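Local coordinates for oligopeptide-binding protein oppA (Lactococcus lactis, PDB 3DRF), which binds oligopeptides in a voluminous, closing cavity and serves as the receptor of the OppABCDF ABC transporter that takes them up, at residues L140-G145 and E177-M182; T183-G186 and L191-V194; K374-Q379 and Y535-N540; G471-A476 and Y491-F496; N506-A511 and K520-K525. One frame throughout, in Å; residues are numbered along the deposited sequence. Where two conformers were deposited one is given.

Interaction 1 (L140-G145 and E177-M182); sequences LANIVG and EMKPGM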
# COMPACT_ATOMS: atom_id res chain seq x y z
N LEU A 140 -11.10 6.12 10.04
CA LEU A 140 -11.76 7.43 9.80
C LEU A 140 -13.05 7.63 10.61
O LEU A 140 -13.48 8.70 10.80
CB LEU A 140 -12.02 7.60 8.29
CG LEU A 140 -10.69 7.80 7.49
CD1 LEU A 140 -11.04 7.87 6.00
CD2 LEU A 140 -9.93 9.09 7.90
N ALA A 141 -13.63 6.52 11.11
CA ALA A 141 -14.82 6.57 12.01
C ALA A 141 -14.56 7.25 13.37
O ALA A 141 -15.42 7.65 14.04
CB ALA A 141 -15.38 5.16 12.20
N ASN A 142 -13.27 7.37 13.69
CA ASN A 142 -12.81 8.02 14.93
C ASN A 142 -12.76 9.55 14.88
O ASN A 142 -12.55 10.15 15.88
CB ASN A 142 -11.46 7.38 15.38
CG ASN A 142 -10.84 8.04 16.65
OD1 ASN A 142 -11.38 7.96 17.70
ND2 ASN A 142 -9.72 8.67 16.47
N ILE A 143 -13.03 10.14 13.73
CA ILE A 143 -13.23 11.59 13.62
C ILE A 143 -14.72 11.88 13.81
O ILE A 143 -15.54 11.35 13.13
CB ILE A 143 -12.70 12.13 12.26
CG1 ILE A 143 -11.17 12.04 12.26
CG2 ILE A 143 -13.14 13.65 12.08
CD1 ILE A 143 -10.57 12.34 10.83
N VAL A 144 -15.01 12.71 14.79
CA VAL A 144 -16.40 13.07 15.10
C VAL A 144 -17.12 13.54 13.83
O VAL A 144 -16.65 14.38 13.13
CB VAL A 144 -16.43 14.18 16.23
CG1 VAL A 144 -17.86 14.65 16.47
CG2 VAL A 144 -15.93 13.57 17.55
N GLY A 145 -18.30 12.95 13.61
CA GLY A 145 -19.12 13.36 12.46
C GLY A 145 -18.77 12.69 11.11
O GLY A 145 -19.50 12.79 10.16
N GLU A 177 -11.24 9.44 20.37
CA GLU A 177 -10.10 9.14 21.21
C GLU A 177 -8.80 9.35 20.43
O GLU A 177 -8.71 9.22 19.22
CB GLU A 177 -10.09 7.65 21.71
CG GLU A 177 -11.37 7.19 22.48
CD GLU A 177 -11.57 7.92 23.80
OE1 GLU A 177 -10.69 8.58 24.28
OE2 GLU A 177 -12.66 7.78 24.32
N MET A 178 -7.77 9.61 21.20
CA MET A 178 -6.41 9.57 20.69
C MET A 178 -6.02 8.13 20.43
O MET A 178 -6.56 7.23 21.02
CB MET A 178 -5.44 10.20 21.69
CG MET A 178 -5.78 11.63 22.08
SD MET A 178 -5.95 12.81 20.66
CE MET A 178 -4.22 13.22 20.22
N LYS A 179 -5.08 7.96 19.52
CA LYS A 179 -4.52 6.65 19.19
C LYS A 179 -2.99 6.74 19.32
O LYS A 179 -2.43 7.74 19.00
CB LYS A 179 -4.97 6.25 17.77
CG LYS A 179 -6.53 6.37 17.49
CD LYS A 179 -7.27 5.22 18.18
CE LYS A 179 -8.78 5.48 18.06
NZ LYS A 179 -9.49 4.35 18.71
N PRO A 180 -2.36 5.67 19.80
CA PRO A 180 -0.91 5.74 20.13
C PRO A 180 -0.02 6.03 18.90
O PRO A 180 0.99 6.63 19.01
CB PRO A 180 -0.63 4.34 20.76
CG PRO A 180 -1.76 3.47 20.28
CD PRO A 180 -2.95 4.38 20.21
N GLY A 181 -0.47 5.65 17.73
CA GLY A 181 0.28 5.94 16.51
C GLY A 181 0.22 7.39 15.96
O GLY A 181 0.87 7.67 14.99
N MET A 182 -0.60 8.25 16.56
CA MET A 182 -0.82 9.62 16.04
C MET A 182 0.41 10.52 15.99
O MET A 182 0.41 11.49 15.33
CB MET A 182 -1.94 10.30 16.83
CG MET A 182 -3.34 9.83 16.38
SD MET A 182 -4.53 10.65 17.48
CE MET A 182 -6.13 10.16 16.71
O HOH W 1 -12.22 5.53 18.59
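Asn142 reaches across to the backbone of Glu177 and grips it with both ends of its carboxamide. Its OD1 takes the N-H of Glu177 on a lone pair, in the carbonyl plane, with OD1 and Glu177 N 3.1 Å apart. Its ND2 donates a hydrogen bond to Glu177 O at 3.0 Å, and that oxygen lies close to the plane of the amide, so the two bonds fix the group's rotation. CG stands anti to the backbone N (chi1 177°), which sends the amide out to the neighbouring loop. The packed part lies here: the aliphatic CE of Lys179 slides past Asn142 CG at 3.6 Å, and Met182 CE meets ND2 more loosely. The wetter side is at the lysine's end, where a water donates a hydrogen bond to Asn142 OD1 and accepts one from Lys179 NZ. With an alanine here, both the N-H and the carbonyl of Glu177 would probably lose these partners, and a gap would open beside Lys179 CE. The carboxylate of Glu177 turns away to a salt bridge with Lys96. The contact joins the loop between helices 116-127 and 146-150 to the one that follows strand 170-174, with Phe175 packed against Asn142 and Met182.

Interaction 2 (T183-G186 and L191-V194); sequences TQSG and LETV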
# COMPACT_ATOMS: atom_id res chain seq x y z
N THR A 183 1.43 10.12 16.73
CA THR A 183 2.73 10.83 16.70
C THR A 183 3.57 10.50 15.43
O THR A 183 4.55 11.15 15.21
CB THR A 183 3.57 10.48 17.93
OG1 THR A 183 3.66 9.07 18.00
CG2 THR A 183 2.93 11.05 19.23
N GLN A 184 3.10 9.58 14.61
CA GLN A 184 3.90 9.02 13.53
C GLN A 184 3.15 9.13 12.20
O GLN A 184 1.95 8.85 12.11
CB GLN A 184 4.19 7.55 13.87
CG GLN A 184 5.26 6.86 13.02
CD GLN A 184 5.89 5.65 13.70
OE1 GLN A 184 6.09 5.66 14.92
NE2 GLN A 184 6.27 4.63 12.90
N SER A 185 3.86 9.53 11.15
CA SER A 185 3.27 9.61 9.83
C SER A 185 2.82 8.19 9.44
O SER A 185 3.41 7.19 9.79
CB SER A 185 4.29 10.18 8.84
OG SER A 185 3.71 10.27 7.55
N GLY A 186 1.71 8.14 8.70
CA GLY A 186 1.12 6.88 8.24
C GLY A 186 0.17 6.29 9.27
O GLY A 186 -0.29 5.22 9.07
N LEU A 191 -5.44 12.42 8.12
CA LEU A 191 -4.82 12.38 6.78
C LEU A 191 -3.74 13.46 6.67
O LEU A 191 -3.67 14.37 7.46
CB LEU A 191 -5.91 12.53 5.67
CG LEU A 191 -7.04 11.44 5.72
CD1 LEU A 191 -8.16 11.70 4.69
CD2 LEU A 191 -6.41 9.99 5.55
N GLU A 192 -2.95 13.35 5.61
CA GLU A 192 -1.71 14.13 5.53
C GLU A 192 -1.49 14.80 4.21
O GLU A 192 -0.41 15.20 3.92
CB GLU A 192 -0.48 13.21 5.86
CG GLU A 192 -0.61 12.43 7.20
CD GLU A 192 0.61 11.59 7.53
OE1 GLU A 192 1.73 11.96 7.20
OE2 GLU A 192 0.40 10.59 8.14
N THR A 193 -2.54 14.89 3.39
CA THR A 193 -2.46 15.54 2.07
C THR A 193 -3.56 16.59 1.92
O THR A 193 -4.50 16.58 2.63
CB THR A 193 -2.59 14.48 0.93
OG1 THR A 193 -3.88 13.84 1.02
CG2 THR A 193 -1.49 13.39 1.04
N VAL A 194 -3.34 17.47 0.95
CA VAL A 194 -4.32 18.48 0.50
C VAL A 194 -4.76 18.21 -0.96
O VAL A 194 -4.09 17.61 -1.70
CB VAL A 194 -3.73 19.94 0.59
CG1 VAL A 194 -3.72 20.42 2.04
CG2 VAL A 194 -2.31 20.04 -0.02
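Segments 183-186 and 191-194 are irregular parts of one long loop in the family 5 solute-binding fold. Only four residues separate them, and their backbones stay well apart, with the CA atoms of Ser185 and Glu192 8.0 Å from each other. A bidentate carboxylate spans the gap: the acid of Glu192 takes one bond from a side chain and one from the main chain. Gly186 has a positive phi (87°), a conformation in which a CB would run into the carbonyl O before it, and its N-H meets Glu192 OE2 at 2.8 Å. The Ser185 hydroxyl donates a hydrogen bond to the other oxygen, OG lying 2.6 Å from Glu192 OE1. Each carboxylate oxygen uses its syn lone pair, on the side of its twin, so the two-pronged group takes both donors, which restrains its rotation. The reach comes from a glutamate chain extended beyond CG (chi2 -177°). An alanine in its place is likely to leave the Gly186 N-H and the Ser185 hydroxyl without this shared acceptor and the two parts of the loop untied. Phe81 of strand 81-82 packs on both Ser185 and Glu192, and Ser185 also touches an apolar side chain of the bound peptide, which places the contact next to the peptide-binding cavity. The bond to Gly186 is nearly straight, with 174° at the hydrogen between its N and Glu192 OE2.

Interaction 3 (K374-Q379 and Y535-N540); sequences KGYEKQ and YVIPTN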
# COMPACT_ATOMS: atom_id res chain seq x y z
N LYS A 374 5.65 -17.86 14.99
CA LYS A 374 5.83 -18.87 13.96
C LYS A 374 4.65 -18.79 12.99
O LYS A 374 3.51 -18.75 13.36
CB LYS A 374 5.85 -20.26 14.56
CG LYS A 374 6.85 -20.45 15.67
CD LYS A 374 8.28 -20.07 15.27
CE LYS A 374 9.29 -20.27 16.43
NZ LYS A 374 10.50 -19.54 16.13
N GLY A 375 5.01 -18.80 11.73
CA GLY A 375 4.06 -18.76 10.64
C GLY A 375 4.27 -19.94 9.69
O GLY A 375 4.44 -21.04 10.12
N TYR A 376 4.30 -19.63 8.42
CA TYR A 376 4.30 -20.63 7.32
C TYR A 376 5.61 -20.52 6.56
O TYR A 376 5.71 -20.94 5.43
CB TYR A 376 3.04 -20.44 6.39
CG TYR A 376 1.73 -20.61 7.16
CD1 TYR A 376 1.07 -21.85 7.23
CD2 TYR A 376 1.21 -19.54 7.91
CE1 TYR A 376 -0.08 -21.99 7.99
CE2 TYR A 376 0.07 -19.70 8.64
CZ TYR A 376 -0.57 -20.91 8.70
OH TYR A 376 -1.69 -21.10 9.43
N GLU A 377 6.61 -19.98 7.23
CA GLU A 377 7.93 -19.76 6.60
C GLU A 377 8.75 -21.05 6.30
O GLU A 377 9.71 -21.00 5.60
CB GLU A 377 8.76 -18.75 7.44
CG GLU A 377 9.14 -19.23 8.86
CD GLU A 377 8.08 -18.98 9.95
OE1 GLU A 377 7.01 -18.59 9.64
OE2 GLU A 377 8.37 -19.26 11.11
N LYS A 378 8.32 -22.16 6.90
CA LYS A 378 8.92 -23.48 6.65
C LYS A 378 7.88 -24.40 6.02
O LYS A 378 6.83 -24.56 6.53
CB LYS A 378 9.41 -24.09 7.98
CG LYS A 378 10.02 -25.46 7.88
CD LYS A 378 10.59 -25.85 9.20
CE LYS A 378 11.27 -27.27 9.15
NZ LYS A 378 12.26 -27.36 8.05
N GLN A 379 8.23 -24.98 4.87
CA GLN A 379 7.33 -25.92 4.21
C GLN A 379 7.09 -27.13 5.14
O GLN A 379 8.00 -27.58 5.76
CB GLN A 379 7.93 -26.40 2.87
CG GLN A 379 6.90 -27.27 2.09
CD GLN A 379 7.45 -27.76 0.73
OE1 GLN A 379 6.75 -27.82 -0.23
NE2 GLN A 379 8.68 -28.13 0.72
N TYR A 535 -6.76 -16.53 7.40
CA TYR A 535 -7.51 -15.86 6.34
C TYR A 535 -6.57 -15.28 5.29
O TYR A 535 -6.96 -15.17 4.17
CB TYR A 535 -8.35 -14.73 6.95
CG TYR A 535 -9.40 -15.16 7.99
CD1 TYR A 535 -10.17 -16.31 7.84
CD2 TYR A 535 -9.63 -14.39 9.13
CE1 TYR A 535 -11.14 -16.65 8.79
CE2 TYR A 535 -10.60 -14.74 10.07
CZ TYR A 535 -11.34 -15.84 9.87
OH TYR A 535 -12.34 -16.23 10.75
N VAL A 536 -5.34 -14.97 5.72
CA VAL A 536 -4.25 -14.61 4.81
C VAL A 536 -3.00 -15.33 5.35
O VAL A 536 -2.95 -15.66 6.51
CB VAL A 536 -4.03 -13.07 4.75
CG1 VAL A 536 -5.29 -12.35 4.21
CG2 VAL A 536 -3.62 -12.52 6.15
N ILE A 537 -2.06 -15.55 4.47
CA ILE A 537 -0.80 -16.21 4.83
C ILE A 537 0.36 -15.24 4.44
O ILE A 537 0.52 -14.86 3.34
CB ILE A 537 -0.60 -17.54 4.03
CG1 ILE A 537 -1.81 -18.52 4.16
CG2 ILE A 537 0.72 -18.23 4.44
CD1 ILE A 537 -2.06 -19.04 5.60
N PRO A 538 1.19 -14.88 5.43
CA PRO A 538 2.32 -13.97 5.13
C PRO A 538 3.27 -14.68 4.16
O PRO A 538 3.52 -15.84 4.30
CB PRO A 538 3.01 -13.78 6.48
CG PRO A 538 1.95 -14.16 7.52
CD PRO A 538 1.16 -15.25 6.87
N THR A 539 3.82 -13.96 3.22
CA THR A 539 4.76 -14.55 2.22
C THR A 539 6.21 -14.09 2.47
O THR A 539 6.99 -14.79 2.98
CB THR A 539 4.24 -14.29 0.78
OG1 THR A 539 2.90 -14.78 0.71
CG2 THR A 539 5.12 -15.05 -0.24
N ASN A 540 6.50 -12.86 2.08
CA ASN A 540 7.87 -12.27 2.20
C ASN A 540 7.98 -10.88 2.85
O ASN A 540 7.12 -10.04 2.76
CB ASN A 540 8.52 -12.14 0.83
CG ASN A 540 8.99 -13.47 0.26
OD1 ASN A 540 8.79 -13.73 -0.89
ND2 ASN A 540 9.58 -14.22 1.02
O HOH W 2 4.19 -17.06 7.17
O HOH W 3 4.48 -18.34 3.85
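Tyr376 and Ile537 make the apolar half of this contact, their side chains crossing at about a right angle. Above the phenol ring, nearer its rim than its middle, sits Ile537 CD1, 3.9 Å from the Tyr376 ring centroid in a CH-pi contact 16° off the normal. The other branch, CG2, touches the ring nearer the root, 3.7 Å from Tyr376 CD2. The isoleucine covers the ring with both branches because CG2 stands anti to the backbone N while CG1 lies beside it (chi1 -54°). Pro538 adds a looser touch, its CD 4.4 Å from Tyr376 CD2.

The polar half runs through water, for no direct hydrogen bond crosses between the segments. One water accepts from Tyr376 N at 2.9 Å and donates to Pro538 O at 3.2 Å, lying in the plane of the tyrosine ring at its edge. The phenol hydroxyl is bonded to Asn531 O, at the end of helix 516-533, and Tyr338 meets the ring with its plane at about 45°.

Loop 374-379 is thus joined to the start of strand 536-549 by greasy side-chain packing and a water bridge. The Ile537 backbone remains bonded to Met305 of strand 292-307, so the loop binds through side chains and water.

Interaction 4 (G471-A476 and Y491-F496); sequences GSWSLA and YNFGHF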
# COMPACT_ATOMS: atom_id res chain seq x y z
N GLY A 471 -1.10 -10.67 -2.88
CA GLY A 471 -1.03 -9.23 -2.82
C GLY A 471 0.34 -8.80 -2.29
O GLY A 471 1.08 -9.56 -1.72
N SER A 472 0.68 -7.56 -2.54
CA SER A 472 1.91 -6.96 -2.00
C SER A 472 1.56 -5.53 -1.62
O SER A 472 0.75 -4.89 -2.30
CB SER A 472 3.04 -6.96 -3.02
OG SER A 472 3.47 -8.27 -3.34
N TRP A 473 2.15 -5.03 -0.53
CA TRP A 473 1.89 -3.69 -0.05
C TRP A 473 3.17 -2.95 0.23
O TRP A 473 4.07 -3.47 0.89
CB TRP A 473 1.09 -3.72 1.25
CG TRP A 473 -0.27 -4.31 1.12
CD1 TRP A 473 -0.65 -5.60 1.38
CD2 TRP A 473 -1.45 -3.63 0.68
NE1 TRP A 473 -1.99 -5.76 1.12
CE2 TRP A 473 -2.51 -4.56 0.71
CE3 TRP A 473 -1.71 -2.31 0.30
CZ2 TRP A 473 -3.82 -4.20 0.35
CZ3 TRP A 473 -3.01 -1.97 -0.07
CH2 TRP A 473 -4.03 -2.92 -0.05
N SER A 474 3.24 -1.71 -0.26
CA SER A 474 4.14 -0.71 0.28
C SER A 474 3.37 -0.09 1.45
O SER A 474 2.48 0.74 1.26
CB SER A 474 4.48 0.33 -0.77
OG SER A 474 5.37 -0.20 -1.73
N LEU A 475 3.74 -0.52 2.64
CA LEU A 475 3.00 -0.22 3.86
C LEU A 475 3.14 1.24 4.31
O LEU A 475 4.12 1.86 4.10
CB LEU A 475 3.46 -1.14 4.99
CG LEU A 475 3.15 -2.63 4.85
CD1 LEU A 475 3.94 -3.44 5.88
CD2 LEU A 475 1.67 -2.92 4.96
N ALA A 476 2.08 1.70 5.00
CA ALA A 476 2.12 2.99 5.70
C ALA A 476 3.22 2.92 6.76
O ALA A 476 3.50 1.88 7.26
CB ALA A 476 0.74 3.26 6.38
N TYR A 491 -10.02 -2.53 1.24
CA TYR A 491 -8.67 -3.10 1.11
C TYR A 491 -8.51 -4.52 1.76
O TYR A 491 -7.57 -5.16 1.51
CB TYR A 491 -7.63 -2.16 1.72
CG TYR A 491 -7.15 -1.03 0.80
CD1 TYR A 491 -7.83 -0.65 -0.35
CD2 TYR A 491 -6.02 -0.31 1.14
CE1 TYR A 491 -7.37 0.39 -1.14
CE2 TYR A 491 -5.57 0.73 0.35
CZ TYR A 491 -6.24 1.08 -0.78
OH TYR A 491 -5.74 2.14 -1.57
N ASN A 492 -9.52 -4.95 2.52
CA ASN A 492 -9.63 -6.33 2.98
C ASN A 492 -10.16 -7.15 1.80
O ASN A 492 -11.32 -7.37 1.65
CB ASN A 492 -10.55 -6.42 4.23
CG ASN A 492 -10.54 -7.84 4.87
OD1 ASN A 492 -10.52 -8.79 4.22
ND2 ASN A 492 -10.53 -7.89 6.16
N PHE A 493 -9.24 -7.58 0.94
CA PHE A 493 -9.59 -8.12 -0.41
C PHE A 493 -10.31 -9.44 -0.40
O PHE A 493 -11.05 -9.71 -1.27
CB PHE A 493 -8.29 -8.29 -1.28
CG PHE A 493 -7.61 -6.99 -1.69
CD1 PHE A 493 -8.34 -5.80 -1.81
CD2 PHE A 493 -6.27 -6.97 -1.95
CE1 PHE A 493 -7.73 -4.60 -2.17
CE2 PHE A 493 -5.68 -5.77 -2.31
CZ PHE A 493 -6.41 -4.62 -2.45
N GLY A 494 -10.04 -10.24 0.62
CA GLY A 494 -10.75 -11.50 0.81
C GLY A 494 -12.04 -11.42 1.64
O GLY A 494 -12.73 -12.40 1.74
N HIS A 495 -12.30 -10.26 2.25
CA HIS A 495 -13.58 -9.90 2.93
C HIS A 495 -13.88 -10.80 4.16
O HIS A 495 -15.00 -11.15 4.39
CB HIS A 495 -14.78 -9.94 1.94
CG HIS A 495 -14.46 -9.35 0.61
ND1 HIS A 495 -14.17 -8.02 0.45
CD2 HIS A 495 -14.34 -9.91 -0.60
CE1 HIS A 495 -13.85 -7.79 -0.81
NE2 HIS A 495 -13.99 -8.91 -1.47
N PHE A 496 -12.86 -11.05 4.96
CA PHE A 496 -13.11 -11.65 6.27
C PHE A 496 -13.64 -10.56 7.21
O PHE A 496 -13.42 -9.39 7.04
CB PHE A 496 -11.89 -12.42 6.83
CG PHE A 496 -10.72 -11.54 7.32
CD1 PHE A 496 -10.79 -10.83 8.54
CD2 PHE A 496 -9.58 -11.44 6.54
CE1 PHE A 496 -9.70 -10.07 8.98
CE2 PHE A 496 -8.49 -10.68 7.01
CZ PHE A 496 -8.56 -10.00 8.21
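An aromatic cluster beside the peptide-binding cavity joins these segments: Trp473 at the end of strand 468-474 and the pair Tyr491 and Phe493 from the loop ahead of helix 499-508. The outer end of the indole meets both rings, CH2 and CZ3 against Tyr491, CZ2 against Phe493. Tyr491 comes in obliquely, its ring plane at 40° to the indole and the closest atoms, Trp473 CH2 and Tyr491 CD2, 3.5 Å apart. The Phe493 and Trp473 side chains point at each other from opposite directions. Their planes are only 22° apart, yet the rings are so far displaced, with centroids 5.5 Å apart, that little of one covers the other, and the touch is made by Phe493 CE2 on Trp473 CZ2 at 3.6 Å. Tyr491 O lies 3.5 Å above one face of the Phe493 ring, toward its rim. All three first torsions place CG beside the backbone N, and for Trp473 (chi1 -64°) this carries the indole toward the loop.

The polar ends have mates elsewhere: Trp473 NE1 bonds to Tyr306 OH, and Tyr491 OH to Asn55. Both Trp473 and Phe493 pack on apolar side chains of the bound peptide, so the cluster forms part of the cavity wall. Behind it, the loop makes a type I turn from Asn492 to His495. Strand 468-474 pairs with strand 292-307, and the bound peptide pairs antiparallel with Trp473 and Ser474, so the sheet runs on into the ligand, while Met457 and Thr458 of helix 450-458 cover Phe493.

Interaction 5 (N506-A511 and K520-K525); sequences NDIDSA and KAAFVK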
# COMPACT_ATOMS: atom_id res chain seq x y z
N ASN A 506 -8.32 -3.37 17.11
CA ASN A 506 -8.73 -2.25 17.99
C ASN A 506 -7.83 -2.18 19.24
O ASN A 506 -7.47 -1.12 19.65
CB ASN A 506 -10.22 -2.38 18.37
CG ASN A 506 -11.16 -2.20 17.18
OD1 ASN A 506 -10.79 -1.77 16.13
ND2 ASN A 506 -12.38 -2.57 17.40
N ASP A 507 -7.49 -3.34 19.80
CA ASP A 507 -6.64 -3.37 21.03
C ASP A 507 -5.27 -2.69 20.77
O ASP A 507 -4.79 -1.98 21.61
CB ASP A 507 -6.52 -4.81 21.55
CG ASP A 507 -6.10 -4.87 23.00
OD1 ASP A 507 -6.56 -4.05 23.77
OD2 ASP A 507 -5.39 -5.76 23.34
N ILE A 508 -4.69 -2.94 19.60
CA ILE A 508 -3.41 -2.34 19.20
C ILE A 508 -3.44 -0.80 19.26
O ILE A 508 -2.47 -0.16 19.58
CB ILE A 508 -3.02 -2.88 17.80
CG1 ILE A 508 -2.45 -4.32 17.96
CG2 ILE A 508 -2.04 -1.92 17.08
CD1 ILE A 508 -2.43 -5.12 16.60
N ASP A 509 -4.60 -0.26 18.93
CA ASP A 509 -4.74 1.21 18.84
C ASP A 509 -5.56 1.80 19.99
O ASP A 509 -5.88 2.92 19.98
CB ASP A 509 -5.34 1.66 17.45
CG ASP A 509 -4.41 1.38 16.29
OD1 ASP A 509 -3.23 1.29 16.49
OD2 ASP A 509 -4.93 1.23 15.22
N SER A 510 -5.86 0.99 20.99
CA SER A 510 -6.63 1.43 22.14
C SER A 510 -5.82 2.36 23.10
O SER A 510 -4.64 2.45 23.03
CB SER A 510 -7.13 0.19 22.93
OG SER A 510 -6.12 -0.42 23.68
N ALA A 511 -6.59 2.98 24.00
CA ALA A 511 -6.02 3.82 25.07
C ALA A 511 -5.05 3.00 25.95
O ALA A 511 -4.08 3.50 26.34
CB ALA A 511 -7.17 4.46 25.94
N LYS A 520 2.89 -3.80 22.54
CA LYS A 520 3.70 -4.92 22.04
C LYS A 520 2.98 -6.26 22.16
O LYS A 520 2.94 -7.00 21.24
CB LYS A 520 5.04 -4.97 22.79
CG LYS A 520 6.04 -6.00 22.21
CD LYS A 520 7.32 -6.03 23.14
CE LYS A 520 8.47 -6.95 22.59
NZ LYS A 520 9.29 -6.18 21.68
N ALA A 521 2.39 -6.54 23.32
CA ALA A 521 1.62 -7.78 23.51
C ALA A 521 0.38 -7.85 22.60
O ALA A 521 0.07 -8.91 22.14
CB ALA A 521 1.24 -7.96 25.02
N ALA A 522 -0.26 -6.72 22.37
CA ALA A 522 -1.36 -6.69 21.43
C ALA A 522 -0.90 -6.99 20.01
O ALA A 522 -1.53 -7.73 19.34
CB ALA A 522 -2.02 -5.32 21.54
N PHE A 523 0.23 -6.45 19.60
CA PHE A 523 0.81 -6.76 18.28
C PHE A 523 1.17 -8.25 18.17
O PHE A 523 0.97 -8.82 17.16
CB PHE A 523 2.04 -5.87 17.97
CG PHE A 523 1.70 -4.63 17.14
CD1 PHE A 523 1.27 -4.72 15.83
CD2 PHE A 523 1.83 -3.38 17.69
CE1 PHE A 523 0.97 -3.60 15.08
CE2 PHE A 523 1.56 -2.22 16.94
CZ PHE A 523 1.11 -2.35 15.64
N VAL A 524 1.73 -8.83 19.22
CA VAL A 524 2.08 -10.27 19.18
C VAL A 524 0.79 -11.12 19.02
O VAL A 524 0.76 -12.02 18.25
CB VAL A 524 2.88 -10.69 20.45
CG1 VAL A 524 2.94 -12.23 20.56
CG2 VAL A 524 4.29 -10.12 20.40
N LYS A 525 -0.20 -10.81 19.81
CA LYS A 525 -1.49 -11.56 19.77
C LYS A 525 -2.13 -11.49 18.38
O LYS A 525 -2.53 -12.49 17.87
CB LYS A 525 -2.44 -11.10 20.88
CG LYS A 525 -3.76 -11.92 20.87
CD LYS A 525 -4.70 -11.47 21.99
CE LYS A 525 -5.89 -12.41 22.20
NZ LYS A 525 -6.78 -12.47 20.99
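Ile508 lays its CG2 methyl over a face of the Phe523 ring, offset toward the rim and 3.9 Å from the centroid, in a CH-pi contact 27° off the ring normal. The two side chains cross at about a right angle. The closest pair is Ile508 CG2 and Phe523 CZ, 3.5 Å apart, and Ile508 CD1 reaches the same ring at 3.8 Å from Phe523 CD1. This places both ends of the isoleucine against the phenyl group, with CG1 beside the backbone N (chi1 -78°) and CG2 anti to it. Between them, Ile508 CG1 rests on the small Ala522, 3.7 Å from its CB. The lack of bulk at Ala522 lets the helices draw close, the CA atoms of Ile508 and Ala522 being only 5.3 Å apart.

Asp507 lines the border of the patch. Its OD2 touches Ala522 CB at 3.8 Å without bonding, whereas OD1 is bonded to the hydroxyl of Tyr518. In the last turn of the helix, Asp507 O takes two donors from Ser510, the backbone N and the hydroxyl, OG lying 2.9 Å from Asp507 O. Both approach from one face of the carbonyl plane and tie Ser510 back to that turn, and Ser513 OG bonds to the same oxygen.

The contact holds the last turn of helix 499-508 against helix 516-533, two helices joined by a short connection. Elsewhere Phe523 stacks with Phe368 and touches Pro479, while Arg519 of helix 516-533 bonds to Ile508 O and forms a salt bridge with Asp509.

How the interactions relate
Interactions 2, 3, 4 and 5 are buried, while interaction 1 is only partly so. Centre to centre, interactions 1, 3 and 5 all lie about 19 to 21 Å from the middle of the chain; interaction 4 is the most central, at about 7 Å. Polar bonds carry interactions 1 and 2, which adjoin in sequence within irregular loops; apolar and aromatic packing carries 3, 4 and 5, where strands or helices take part. Interactions 3 and 4 reach the same sheet and touch where Tyr535 meets Phe496. Interaction 1 touches 5 through Lys179 and Pro180 against the Asp509 carbonyl, and 2 touches 4 at Gly186 and Ala476. Interactions 2 and 4 both contact the bound peptide.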